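Local coordinates for protein histone-lysine N-methyltransferase, H3 lysine-9 specific SUVH6 (Arabidopsis thaliana, PDB 6A5K) that methylates histone H3, with S-adenosylmethionine as methyl donor, and probably binds methylated DNA through its SRA domain, at residues T13-H18 against N411-G416; Q26-K31 against Q35-K40; H90-S93 against I97-M100; E356-K361 against L489-Y494. The protein carries 1 engineered substitution. One frame throughout, in Å; residues are numbered along the deposited sequence.

Interaction 1 (T13-H18 against N411-G416); sequences TLRLFH and NSLAQG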
loop_
_atom_site.group_PDB
_atom_site.type_symbol
_atom_site.label_atom_id
_atom_site.label_comp_id
_atom_site.label_asym_id
_atom_site.label_seq_id
_atom_site.Cartn_x
_atom_site.Cartn_y
_atom_site.Cartn_z
ATOM N N THR A 13 -8.176 3.769 -9.397
ATOM C CA THR A 13 -9.461 3.071 -9.319
ATOM C C THR A 13 -9.485 2.176 -8.083
ATOM O O THR A 13 -10.482 2.142 -7.348
ATOM C CB THR A 13 -9.736 2.243 -10.598
ATOM O OG1 THR A 13 -9.772 3.123 -11.730
ATOM C CG2 THR A 13 -11.074 1.508 -10.502
ATOM N N LEU A 14 -8.383 1.465 -7.840
ATOM C CA LEU A 14 -8.299 0.632 -6.639
ATOM C C LEU A 14 -8.309 1.484 -5.365
ATOM O O LEU A 14 -8.891 1.097 -4.345
ATOM C CB LEU A 14 -7.047 -0.248 -6.667
ATOM C CG LEU A 14 -6.951 -1.295 -7.780
ATOM C CD1 LEU A 14 -5.627 -2.069 -7.678
ATOM C CD2 LEU A 14 -8.127 -2.235 -7.723
ATOM N N ARG A 15 -7.662 2.643 -5.437
ATOM C CA ARG A 15 -7.586 3.566 -4.306
ATOM C C ARG A 15 -8.988 4.090 -3.970
ATOM O O ARG A 15 -9.395 4.136 -2.798
ATOM C CB ARG A 15 -6.613 4.710 -4.637
ATOM C CG ARG A 15 -6.106 5.498 -3.452
ATOM C CD ARG A 15 -4.980 6.449 -3.874
ATOM N NE ARG A 15 -3.811 5.729 -4.373
ATOM C CZ ARG A 15 -3.077 6.129 -5.408
ATOM N NH1 ARG A 15 -3.393 7.238 -6.059
ATOM N NH2 ARG A 15 -2.023 5.423 -5.793
ATOM N N LEU A 16 -9.732 4.465 -5.007
ATOM C CA LEU A 16 -11.115 4.901 -4.860
ATOM C C LEU A 16 -11.971 3.794 -4.235
ATOM O O LEU A 16 -12.727 4.029 -3.286
ATOM C CB LEU A 16 -11.687 5.313 -6.217
ATOM C CG LEU A 16 -13.089 5.920 -6.229
ATOM C CD1 LEU A 16 -13.083 7.299 -5.560
ATOM C CD2 LEU A 16 -13.627 5.995 -7.659
ATOM N N PHE A 17 -11.832 2.581 -4.767
ATOM C CA PHE A 17 -12.551 1.430 -4.232
ATOM C C PHE A 17 -12.303 1.235 -2.730
ATOM O O PHE A 17 -13.249 1.111 -1.940
ATOM C CB PHE A 17 -12.155 0.158 -4.987
ATOM C CG PHE A 17 -12.692 -1.094 -4.368
ATOM C CD1 PHE A 17 -14.027 -1.437 -4.513
ATOM C CD2 PHE A 17 -11.862 -1.935 -3.642
ATOM C CE1 PHE A 17 -14.528 -2.594 -3.949
ATOM C CE2 PHE A 17 -12.358 -3.095 -3.075
ATOM C CZ PHE A 17 -13.696 -3.422 -3.227
ATOM N N HIS A 18 -11.035 1.221 -2.327
ATOM C CA HIS A 18 -10.736 1.004 -0.914
ATOM C C HIS A 18 -11.178 2.178 -0.046
ATOM O O HIS A 18 -11.566 1.990 1.114
ATOM C CB HIS A 18 -9.247 0.702 -0.725
ATOM C CG HIS A 18 -8.897 -0.710 -1.074
ATOM N ND1 HIS A 18 -9.155 -1.766 -0.224
ATOM C CD2 HIS A 18 -8.372 -1.250 -2.199
ATOM C CE1 HIS A 18 -8.782 -2.894 -0.804
ATOM N NE2 HIS A 18 -8.308 -2.611 -2.004
ATOM N N ASN A 411 -6.689 16.615 -1.488
ATOM C CA ASN A 411 -8.102 16.296 -1.316
ATOM C C ASN A 411 -8.745 15.647 -2.552
ATOM O O ASN A 411 -9.965 15.586 -2.650
ATOM C CB ASN A 411 -8.889 17.556 -0.933
ATOM C CG ASN A 411 -8.891 18.613 -2.034
ATOM O OD1 ASN A 411 -8.311 18.417 -3.102
ATOM N ND2 ASN A 411 -9.566 19.739 -1.778
ATOM N N SER A 412 -7.924 15.171 -3.489
ATOM C CA SER A 412 -8.436 14.565 -4.727
ATOM C C SER A 412 -9.413 13.425 -4.437
ATOM O O SER A 412 -10.530 13.367 -4.987
ATOM C CB SER A 412 -7.283 14.033 -5.591
ATOM O OG SER A 412 -6.384 15.060 -5.957
ATOM N N LEU A 413 -8.974 12.526 -3.563
ATOM C CA LEU A 413 -9.747 11.347 -3.229
ATOM C C LEU A 413 -11.044 11.730 -2.535
ATOM O O LEU A 413 -12.099 11.237 -2.898
ATOM C CB LEU A 413 -8.928 10.394 -2.353
ATOM C CG LEU A 413 -9.480 8.970 -2.216
ATOM C CD1 LEU A 413 -9.511 8.277 -3.569
ATOM C CD2 LEU A 413 -8.648 8.165 -1.235
ATOM N N ALA A 414 -10.962 12.620 -1.552
ATOM C CA ALA A 414 -12.154 13.094 -0.848
ATOM C C ALA A 414 -13.197 13.637 -1.826
ATOM O O ALA A 414 -14.400 13.420 -1.660
ATOM C CB ALA A 414 -11.780 14.158 0.173
ATOM N N GLN A 415 -12.731 14.319 -2.863
ATOM C CA GLN A 415 -13.642 14.871 -3.856
ATOM C C GLN A 415 -14.294 13.764 -4.689
ATOM O O GLN A 415 -15.528 13.704 -4.793
ATOM C CB GLN A 415 -12.908 15.864 -4.758
ATOM C CG GLN A 415 -13.290 17.318 -4.526
ATOM C CD GLN A 415 -14.768 17.506 -4.242
ATOM O OE1 GLN A 415 -15.146 18.016 -3.185
ATOM N NE2 GLN A 415 -15.616 17.072 -5.176
ATOM N N GLY A 416 -13.474 12.893 -5.274
ATOM C CA GLY A 416 -14.007 11.787 -6.066
ATOM C C GLY A 416 -15.026 10.961 -5.295
ATOM O O GLY A 416 -16.073 10.544 -5.808
#
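Leu-413 points end-on from helix 412-420 at the flank of helix 5-29, where its branched tip settles between Arg-15 and Leu-16. CD1 lies over the backbone of the long helix, 4.0 Å from Leu-16 CA, and brushes the carbonyl of the preceding residue, with Arg-15 O to Leu-413 CD1 at 4.2 Å. The other branch, CD2, turns to the aliphatic part of the arginine and stands 4.3 Å from Arg-15 CG. Leu-16 does not aim straight at its partner. Its CG swings anti to the backbone N (chi1 -175°), and this carries CD1 forward, alongside Leu-413. There Leu-16 CD1 comes within 4.2 Å of Leu-413 CD1, and it passes on to the backbone of the next turn, 4.2 Å from Gly-416 C. Met-417 and Leu-420 of the same short helix continue this apolar bed for Leu-16. The short helical segments cross at -67° with axes 10.3 Å apart, and the gap between them is spanned by the leucine branches. The guanidinium of Arg-15 leaves the contact altogether: NE bonds to Gln-483 O, and NH2 forms a salt bridge with Asp-484. Phe-17, on another side of helix 5-29, packs against helices 44-54 and 81-87, so the long helix is held between these elements and the SET region. Leucine methyls, the aliphatic stem of Arg-15 and backbone atoms do the touching. The 168 Å² buried therefore implies a modest, non-directional van der Waals contact near the surface, while the directional polar bonds nearby are made by the arginine head.

Interaction 2 (Q26-K31 against Q35-K40); sequences QEDEAK and QRRKGK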
loop_
_atom_site.group_PDB
_atom_site.type_symbol
_atom_site.label_atom_id
_atom_site.label_comp_id
_atom_site.label_asym_id
_atom_site.label_seq_id
_atom_site.Cartn_x
_atom_site.Cartn_y
_atom_site.Cartn_z
ATOM N N GLN A 26 -16.343 2.800 8.238
ATOM C CA GLN A 26 -16.288 3.861 9.237
ATOM C C GLN A 26 -17.696 4.216 9.700
ATOM O O GLN A 26 -17.936 4.436 10.888
ATOM C CB GLN A 26 -15.583 5.103 8.676
ATOM C CG GLN A 26 -15.384 6.228 9.687
ATOM C CD GLN A 26 -14.923 7.521 9.028
ATOM O OE1 GLN A 26 -15.441 7.910 7.981
ATOM N NE2 GLN A 26 -13.938 8.184 9.632
ATOM N N GLU A 27 -18.624 4.267 8.751
ATOM C CA GLU A 27 -20.006 4.603 9.071
ATOM C C GLU A 27 -20.673 3.500 9.890
ATOM O O GLU A 27 -21.490 3.785 10.776
ATOM C CB GLU A 27 -20.792 4.883 7.791
ATOM C CG GLU A 27 -20.296 6.126 7.062
ATOM C CD GLU A 27 -20.962 6.335 5.717
ATOM O OE1 GLU A 27 -21.239 7.503 5.366
ATOM O OE2 GLU A 27 -21.202 5.334 5.009
ATOM N N ASP A 28 -20.319 2.244 9.619
ATOM C CA ASP A 28 -20.836 1.153 10.442
ATOM C C ASP A 28 -20.236 1.175 11.853
ATOM O O ASP A 28 -20.938 0.948 12.841
ATOM C CB ASP A 28 -20.563 -0.202 9.792
ATOM C CG ASP A 28 -21.451 -1.299 10.352
ATOM O OD1 ASP A 28 -22.691 -1.151 10.282
ATOM O OD2 ASP A 28 -20.911 -2.296 10.882
ATOM N N GLU A 29 -18.938 1.455 11.937
ATOM C CA GLU A 29 -18.208 1.490 13.205
ATOM C C GLU A 29 -18.660 2.651 14.089
ATOM O O GLU A 29 -18.395 2.671 15.294
ATOM C CB GLU A 29 -16.695 1.577 12.947
ATOM C CG GLU A 29 -16.069 0.268 12.468
ATOM C CD GLU A 29 -14.654 0.436 11.915
ATOM O OE1 GLU A 29 -14.265 1.570 11.561
ATOM O OE2 GLU A 29 -13.925 -0.578 11.836
ATOM N N ALA A 30 -19.349 3.614 13.486
ATOM C CA ALA A 30 -19.854 4.773 14.217
ATOM C C ALA A 30 -21.146 4.462 14.969
ATOM O O ALA A 30 -21.661 5.304 15.702
ATOM C CB ALA A 30 -20.080 5.929 13.273
ATOM N N LYS A 31 -21.669 3.257 14.781
ATOM C CA LYS A 31 -22.951 2.891 15.372
ATOM C C LYS A 31 -22.786 2.151 16.690
ATOM O O LYS A 31 -21.751 1.527 16.927
ATOM C CB LYS A 31 -23.756 2.034 14.394
ATOM C CG LYS A 31 -24.052 2.729 13.085
ATOM C CD LYS A 31 -24.840 1.834 12.150
ATOM C CE LYS A 31 -25.094 2.525 10.823
ATOM N NZ LYS A 31 -25.916 1.684 9.912
ATOM N N GLN A 35 -26.576 -1.832 16.375
ATOM C CA GLN A 35 -27.129 -1.196 15.183
ATOM C C GLN A 35 -26.182 -1.459 14.023
ATOM O O GLN A 35 -26.445 -1.065 12.889
ATOM C CB GLN A 35 -27.332 0.306 15.379
ATOM C CG GLN A 35 -27.982 0.715 16.697
ATOM C CD GLN A 35 -28.732 2.037 16.587
ATOM O OE1 GLN A 35 -28.651 2.734 15.570
ATOM N NE2 GLN A 35 -29.456 2.391 17.639
ATOM N N ARG A 36 -25.072 -2.125 14.331
ATOM C CA ARG A 36 -24.025 -2.401 13.353
ATOM C C ARG A 36 -24.412 -3.570 12.460
ATOM O O ARG A 36 -25.072 -4.507 12.906
ATOM C CB ARG A 36 -22.700 -2.689 14.060
ATOM C CG ARG A 36 -22.040 -1.459 14.664
ATOM C CD ARG A 36 -20.570 -1.714 14.942
ATOM N NE ARG A 36 -19.827 -1.977 13.712
ATOM C CZ ARG A 36 -18.575 -2.416 13.677
ATOM N NH1 ARG A 36 -17.974 -2.629 12.515
ATOM N NH2 ARG A 36 -17.923 -2.643 14.806
ATOM N N ARG A 37 -23.995 -3.511 11.200
ATOM C CA ARG A 37 -24.380 -4.519 10.219
ATOM C C ARG A 37 -23.287 -5.542 9.938
ATOM O O ARG A 37 -23.528 -6.530 9.253
ATOM C CB ARG A 37 -24.796 -3.847 8.907
ATOM C CG ARG A 37 -25.815 -2.732 9.057
ATOM C CD ARG A 37 -26.300 -2.252 7.695
ATOM N NE ARG A 37 -25.297 -1.443 7.007
ATOM C CZ ARG A 37 -24.968 -1.585 5.726
ATOM N NH1 ARG A 37 -24.046 -0.798 5.189
ATOM N NH2 ARG A 37 -25.557 -2.513 4.984
ATOM N N LYS A 38 -22.092 -5.304 10.472
ATOM C CA LYS A 38 -20.953 -6.183 10.203
ATOM C C LYS A 38 -21.267 -7.603 10.673
ATOM O O LYS A 38 -20.836 -8.589 10.062
ATOM C CB LYS A 38 -19.687 -5.665 10.884
ATOM C CG LYS A 38 -18.617 -6.719 11.134
ATOM C CD LYS A 38 -17.586 -6.251 12.143
ATOM C CE LYS A 38 -17.376 -7.290 13.236
ATOM N NZ LYS A 38 -16.237 -6.929 14.128
ATOM N N GLY A 39 -22.054 -7.705 11.738
ATOM C CA GLY A 39 -22.536 -8.994 12.201
ATOM C C GLY A 39 -23.541 -9.587 11.231
ATOM O O GLY A 39 -23.492 -10.779 10.931
ATOM N N LYS A 40 -24.448 -8.746 10.737
ATOM C CA LYS A 40 -25.482 -9.160 9.789
ATOM C C LYS A 40 -24.889 -9.800 8.535
ATOM O O LYS A 40 -25.553 -10.564 7.831
ATOM C CB LYS A 40 -26.358 -7.953 9.417
ATOM C CG LYS A 40 -26.894 -7.931 7.986
ATOM C CD LYS A 40 -28.225 -7.198 7.888
ATOM C CE LYS A 40 -29.351 -8.020 8.501
ATOM N NZ LYS A 40 -29.569 -9.295 7.761
HETATM O O HOH W 1 -23.967 0.651 8.391
HETATM O O HOH W 2 -15.162 -3.081 12.382
#
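Asp-28, near the end of helix 5-29, pushes its carboxylate into the returning chain and is gripped from several directions. Its CG lies anti to the backbone N (chi1 -161°), which carries both oxygens to the amides of the loop. Arg-37 N gives a nearly straight bond to the syn lone pair of Asp-28 OD1, 2.8 Å long. Lys-38 N reaches Asp-28 OD2 at 3.3 Å, while Arg-36 NE approaches this oxygen at 3.0 Å from the opposite face of the carboxylate, completing a salt bridge. The guanidinium of Arg-36 also has Glu-29 CG over one face, 3.5 Å from NH1, and a second salt bridge to Glu-33. With an alanine in place of Asp-28, the two successive amides would probably lose their acceptor and Arg-36 a charge partner, leaving the turn freer to move.

The Lys-31 side is looser and wetter. One water joins Asp-28 OD1, Lys-31 NZ and Arg-37 NE, bridging like charges whose NZ and NE atoms are 4.3 Å apart; Arg-37 also pairs with Glu-47. Lys-31 meets Gln-35 mainly by its aliphatic chain, CD lying 3.4 Å from Gln-35 O. On the Glu-29 side, another water links Arg-36 NH1 to OE2 of a carboxylate tied to Asn-317 and Phe-318. Successive backbone N-H groups converging on one carboxylate mark a chain reversal pinned to a helix's C-terminal end, on the way to helix 44-54.

Interaction 3 (H90-S93 against I97-M100); sequences HKPS and IDYM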
loop_
_atom_site.group_PDB
_atom_site.type_symbol
_atom_site.label_atom_id
_atom_site.label_comp_id
_atom_site.label_asym_id
_atom_site.label_seq_id
_atom_site.Cartn_x
_atom_site.Cartn_y
_atom_site.Cartn_z
ATOM N N HIS A 90 -10.222 -10.542 -13.939
ATOM C CA HIS A 90 -10.867 -11.827 -13.704
ATOM C C HIS A 90 -12.312 -11.510 -13.365
ATOM O O HIS A 90 -12.581 -10.848 -12.364
ATOM C CB HIS A 90 -10.169 -12.589 -12.570
ATOM C CG HIS A 90 -10.678 -13.982 -12.358
ATOM N ND1 HIS A 90 -10.268 -15.049 -13.133
ATOM C CD2 HIS A 90 -11.531 -14.492 -11.440
ATOM C CE1 HIS A 90 -10.854 -16.152 -12.705
ATOM N NE2 HIS A 90 -11.633 -15.843 -11.683
ATOM N N LYS A 91 -13.237 -11.948 -14.211
ATOM C CA LYS A 91 -14.626 -11.504 -14.102
ATOM C C LYS A 91 -15.474 -12.256 -13.064
ATOM O O LYS A 91 -16.222 -11.616 -12.327
ATOM C CB LYS A 91 -15.303 -11.574 -15.473
ATOM C CG LYS A 91 -14.697 -10.626 -16.503
ATOM C CD LYS A 91 -15.129 -9.193 -16.247
ATOM C CE LYS A 91 -14.407 -8.213 -17.163
ATOM N NZ LYS A 91 -14.492 -8.626 -18.593
ATOM N N PRO A 92 -15.371 -13.602 -12.991
ATOM C CA PRO A 92 -16.222 -14.296 -12.014
ATOM C C PRO A 92 -15.948 -13.871 -10.574
ATOM O O PRO A 92 -14.789 -13.741 -10.171
ATOM C CB PRO A 92 -15.857 -15.772 -12.212
ATOM C CG PRO A 92 -15.349 -15.854 -13.608
ATOM C CD PRO A 92 -14.615 -14.561 -13.819
ATOM N N SER A 93 -17.013 -13.659 -9.809
ATOM C CA SER A 93 -16.874 -13.223 -8.426
ATOM C C SER A 93 -16.387 -14.356 -7.532
ATOM O O SER A 93 -15.801 -14.117 -6.480
ATOM C CB SER A 93 -18.204 -12.676 -7.900
ATOM O OG SER A 93 -19.146 -13.721 -7.731
ATOM N N ILE A 97 -11.983 -20.128 -12.773
ATOM C CA ILE A 97 -11.559 -20.004 -14.166
ATOM C C ILE A 97 -12.412 -19.004 -14.947
ATOM O O ILE A 97 -13.636 -19.078 -14.937
ATOM C CB ILE A 97 -11.614 -21.360 -14.906
ATOM C CG1 ILE A 97 -10.791 -22.414 -14.168
ATOM C CG2 ILE A 97 -11.102 -21.205 -16.337
ATOM C CD1 ILE A 97 -11.013 -23.826 -14.684
ATOM N N ASP A 98 -11.749 -18.074 -15.621
ATOM C CA ASP A 98 -12.401 -17.157 -16.538
ATOM C C ASP A 98 -11.901 -17.445 -17.948
ATOM O O ASP A 98 -10.706 -17.757 -18.155
ATOM C CB ASP A 98 -12.126 -15.701 -16.157
ATOM C CG ASP A 98 -13.115 -14.729 -16.794
ATOM O OD1 ASP A 98 -14.130 -15.186 -17.357
ATOM O OD2 ASP A 98 -12.889 -13.502 -16.706
ATOM N N TYR A 99 -12.813 -17.307 -18.905
ATOM C CA TYR A 99 -12.538 -17.674 -20.284
ATOM C C TYR A 99 -13.304 -16.820 -21.288
ATOM O O TYR A 99 -14.200 -16.052 -20.927
ATOM C CB TYR A 99 -12.860 -19.152 -20.508
ATOM C CG TYR A 99 -14.280 -19.559 -20.180
ATOM C CD1 TYR A 99 -14.617 -19.997 -18.904
ATOM C CD2 TYR A 99 -15.278 -19.527 -21.149
ATOM C CE1 TYR A 99 -15.909 -20.377 -18.598
ATOM C CE2 TYR A 99 -16.573 -19.905 -20.849
ATOM C CZ TYR A 99 -16.881 -20.331 -19.572
ATOM O OH TYR A 99 -18.166 -20.712 -19.263
HETATM N N MSE A 100 -12.938 -16.954 -22.556
HETATM C CA MSE A 100 -13.555 -16.151 -23.599
HETATM C C MSE A 100 -13.600 -16.929 -24.901
HETATM O O MSE A 100 -12.854 -17.892 -25.091
HETATM C CB MSE A 100 -12.798 -14.831 -23.786
HETATM C CG MSE A 100 -11.547 -14.925 -24.644
HETATM SE SE MSE A 100 -10.560 -13.221 -24.794
HETATM C CE MSE A 100 -9.553 -13.664 -26.405
#
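Asp-98 fastens the loop 90-93 to the start of strand 97-102 by a buried bond from backbone to side chain, within the SRA domain, where the chain turns back after helix 81-87. Lys-91 N donates to Asp-98 OD2 over 3.0 Å, with an N-H...O angle of 161°, approaching from above the carboxylate plane, 54° out of it. Pro-92 supplies the packing: its CD sits 3.3 Å from Asp-98 CG, and the same atom rests over one face of the His-90 ring, toward the rim. The ring and the carboxylate run by one another in opposite senses, their planes 82° apart, His-90 ND1 standing 3.6 Å from Asp-98 CB. His-90 is fixed in rotation by two bonds, from ND1 to Ser-110 OG on strand 105-113 and from NE2 to Ala-95 O. The other oxygen of Asp-98, OD1, is bonded to His-64 NE2. A valine in place of Asp-98 would probably leave Lys-91 N and His-64 without their acceptor and let the loop drift from the strand. Because one carboxylate serves a loop amide and a distant histidine at once, its buried charge is probably offset by both donors, and loop, strand and His-64 are coupled through a single side chain.

Interaction 4 (E356-K361 against L489-Y494); sequences EIFKTK and LQELCY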
loop_
_atom_site.group_PDB
_atom_site.type_symbol
_atom_site.label_atom_id
_atom_site.label_comp_id
_atom_site.label_asym_id
_atom_site.label_seq_id
_atom_site.Cartn_x
_atom_site.Cartn_y
_atom_site.Cartn_z
ATOM N N GLU A 356 13.722 -1.817 5.312
ATOM C CA GLU A 356 15.148 -1.842 5.010
ATOM C C GLU A 356 15.468 -0.758 3.986
ATOM O O GLU A 356 14.588 -0.342 3.223
ATOM C CB GLU A 356 15.578 -3.223 4.502
ATOM C CG GLU A 356 15.298 -3.489 3.036
ATOM C CD GLU A 356 15.755 -4.876 2.595
ATOM O OE1 GLU A 356 16.220 -5.659 3.455
ATOM O OE2 GLU A 356 15.656 -5.182 1.388
ATOM N N ILE A 357 16.707 -0.266 3.995
ATOM C CA ILE A 357 17.139 0.624 2.928
ATOM C C ILE A 357 17.957 -0.164 1.915
ATOM O O ILE A 357 18.570 -1.192 2.240
ATOM C CB ILE A 357 17.954 1.838 3.439
ATOM C CG1 ILE A 357 19.316 1.412 4.004
ATOM C CG2 ILE A 357 17.146 2.633 4.464
ATOM C CD1 ILE A 357 20.242 2.590 4.283
ATOM N N PHE A 358 17.942 0.305 0.674
ATOM C CA PHE A 358 18.596 -0.429 -0.393
ATOM C C PHE A 358 19.103 0.520 -1.466
ATOM O O PHE A 358 18.611 1.638 -1.600
ATOM C CB PHE A 358 17.638 -1.459 -1.006
ATOM C CG PHE A 358 16.551 -0.849 -1.849
ATOM C CD1 PHE A 358 15.440 -0.261 -1.258
ATOM C CD2 PHE A 358 16.643 -0.860 -3.235
ATOM C CE1 PHE A 358 14.437 0.307 -2.039
ATOM C CE2 PHE A 358 15.652 -0.298 -4.016
ATOM C CZ PHE A 358 14.547 0.294 -3.414
ATOM N N LYS A 359 20.079 0.066 -2.240
ATOM C CA LYS A 359 20.637 0.915 -3.282
ATOM C C LYS A 359 19.882 0.790 -4.607
ATOM O O LYS A 359 19.656 -0.314 -5.113
ATOM C CB LYS A 359 22.116 0.588 -3.501
ATOM C CG LYS A 359 22.863 1.645 -4.299
ATOM C CD LYS A 359 22.849 2.979 -3.579
ATOM C CE LYS A 359 24.149 3.744 -3.786
ATOM N NZ LYS A 359 24.537 3.857 -5.220
ATOM N N THR A 360 19.494 1.934 -5.157
ATOM C CA THR A 360 18.861 1.989 -6.469
ATOM C C THR A 360 19.932 2.308 -7.494
ATOM O O THR A 360 21.048 2.666 -7.124
ATOM C CB THR A 360 17.762 3.064 -6.548
ATOM O OG1 THR A 360 18.371 4.360 -6.498
ATOM C CG2 THR A 360 16.767 2.920 -5.410
ATOM N N LYS A 361 19.599 2.201 -8.777
ATOM C CA LYS A 361 20.576 2.513 -9.814
ATOM C C LYS A 361 20.749 4.019 -10.052
ATOM O O LYS A 361 21.853 4.474 -10.351
ATOM C CB LYS A 361 20.194 1.827 -11.130
ATOM C CG LYS A 361 20.091 0.312 -11.036
ATOM C CD LYS A 361 19.890 -0.302 -12.409
ATOM C CE LYS A 361 18.824 -1.376 -12.383
ATOM N NZ LYS A 361 17.576 -0.886 -11.732
ATOM N N LEU A 489 8.802 -5.555 -1.101
ATOM C CA LEU A 489 10.057 -5.108 -1.715
ATOM C C LEU A 489 9.878 -4.028 -2.780
ATOM O O LEU A 489 10.842 -3.652 -3.437
ATOM C CB LEU A 489 10.818 -6.305 -2.304
ATOM C CG LEU A 489 11.208 -7.392 -1.295
ATOM C CD1 LEU A 489 11.758 -8.620 -2.008
ATOM C CD2 LEU A 489 12.216 -6.864 -0.273
ATOM N N GLN A 490 8.655 -3.535 -2.964
ATOM C CA GLN A 490 8.438 -2.399 -3.856
ATOM C C GLN A 490 8.952 -1.137 -3.175
ATOM O O GLN A 490 8.702 -0.930 -1.982
ATOM C CB GLN A 490 6.955 -2.243 -4.220
ATOM C CG GLN A 490 6.662 -1.034 -5.109
ATOM C CD GLN A 490 5.207 -0.942 -5.548
ATOM O OE1 GLN A 490 4.425 -0.156 -5.002
ATOM N NE2 GLN A 490 4.841 -1.731 -6.557
ATOM N N GLU A 491 9.673 -0.297 -3.915
ATOM C CA GLU A 491 10.210 0.915 -3.302
ATOM C C GLU A 491 9.073 1.810 -2.794
ATOM O O GLU A 491 8.073 2.028 -3.492
ATOM C CB GLU A 491 11.094 1.689 -4.279
ATOM C CG GLU A 491 11.795 2.882 -3.627
ATOM C CD GLU A 491 12.795 3.573 -4.539
ATOM O OE1 GLU A 491 12.959 3.149 -5.705
ATOM O OE2 GLU A 491 13.424 4.547 -4.077
ATOM N N LEU A 492 9.228 2.302 -1.568
ATOM C CA LEU A 492 8.295 3.257 -0.976
ATOM C C LEU A 492 8.701 4.688 -1.334
ATOM O O LEU A 492 9.866 5.054 -1.192
ATOM C CB LEU A 492 8.256 3.089 0.542
ATOM C CG LEU A 492 8.073 1.667 1.070
ATOM C CD1 LEU A 492 8.096 1.668 2.597
ATOM C CD2 LEU A 492 6.761 1.106 0.559
ATOM N N CYS A 493 7.736 5.482 -1.794
ATOM C CA CYS A 493 7.970 6.864 -2.213
ATOM C C CYS A 493 6.766 7.742 -1.910
ATOM O O CYS A 493 5.641 7.256 -1.862
ATOM C CB CYS A 493 8.262 6.951 -3.711
ATOM S SG CYS A 493 9.692 5.993 -4.284
ATOM N N TYR A 494 7.012 9.040 -1.744
ATOM C CA TYR A 494 5.943 10.030 -1.658
ATOM C C TYR A 494 6.305 11.227 -2.527
ATOM O O TYR A 494 7.415 11.313 -3.064
ATOM C CB TYR A 494 5.694 10.478 -0.208
ATOM C CG TYR A 494 6.864 11.209 0.403
ATOM C CD1 TYR A 494 7.927 10.506 0.953
ATOM C CD2 TYR A 494 6.912 12.600 0.427
ATOM C CE1 TYR A 494 9.007 11.154 1.505
ATOM C CE2 TYR A 494 8.007 13.266 0.986
ATOM C CZ TYR A 494 9.045 12.530 1.524
ATOM O OH TYR A 494 10.140 13.152 2.086
#
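Phe-358 and Glu-491 meet at about a right angle, the ring presenting its edge to the stem of the glutamate. Phe-358 CG takes the crowded position between its backbone N and carbonyl carbon (chi1 72°), and from there the ring extends so that CZ leads. Glu-491 answers with a fully extended chain whose CG lies anti to the backbone N (chi1 -174°). Its methylenes thus run past the ring tip: Phe-358 CZ is 3.8 Å from Glu-491 CG and equally far from Glu-491 CB. The carboxylate plane stands 79° from the ring. Beyond it waits the methyl of Thr-360, with CG2 at 3.8 Å from Glu-491 OE1. Thr-360 divides its branches by chemistry, since OG1 turns away to Gly-364 O and Arg-363 N while CG2 is offered to the glutamate. The charge of Glu-491 is met by a salt bridge from OE1 to Arg-363 and a hydrogen bond from OE2 to Asn-454, so both carboxylate oxygens are held. At the other end of the contact Glu-356 OE2 only grazes Leu-489 CD2, 4.2 Å away; this oxygen is engaged by Arg-368 and Arg-239. The side chain of Thr-360 lies about 6 Å from the bound S-adenosylmethionine. The CA atoms of Phe-358 and Glu-491 stay 9.0 Å apart because strands 355-359 and 491-494 are not adjacent in their mixed sheet: strand 365-369 runs between them, antiparallel to both, while 257-259 borders 355-359 and 454-455 borders 491-494.

Overall arrangement
Along the chain interaction 1 opens first; interactions 2 and 3 then follow in series inside the loop it closes, and its segments alternate with those of interaction 4. Interactions 1 and 2 share helix 5-29, with centres 22 Å apart, so one long helix meets the SET region midway and ends in a pinned turn. Interaction 3 lies in the SRA domain, its centre 26 Å from that of interaction 1; interaction 4 belongs to the sheet beside the cofactor, on the opposite side of the chain's centre from interactions 1 and 2. No two contacts touch. The N-terminal helix is thus placed between the probable DNA-binding part and the methyltransferase part.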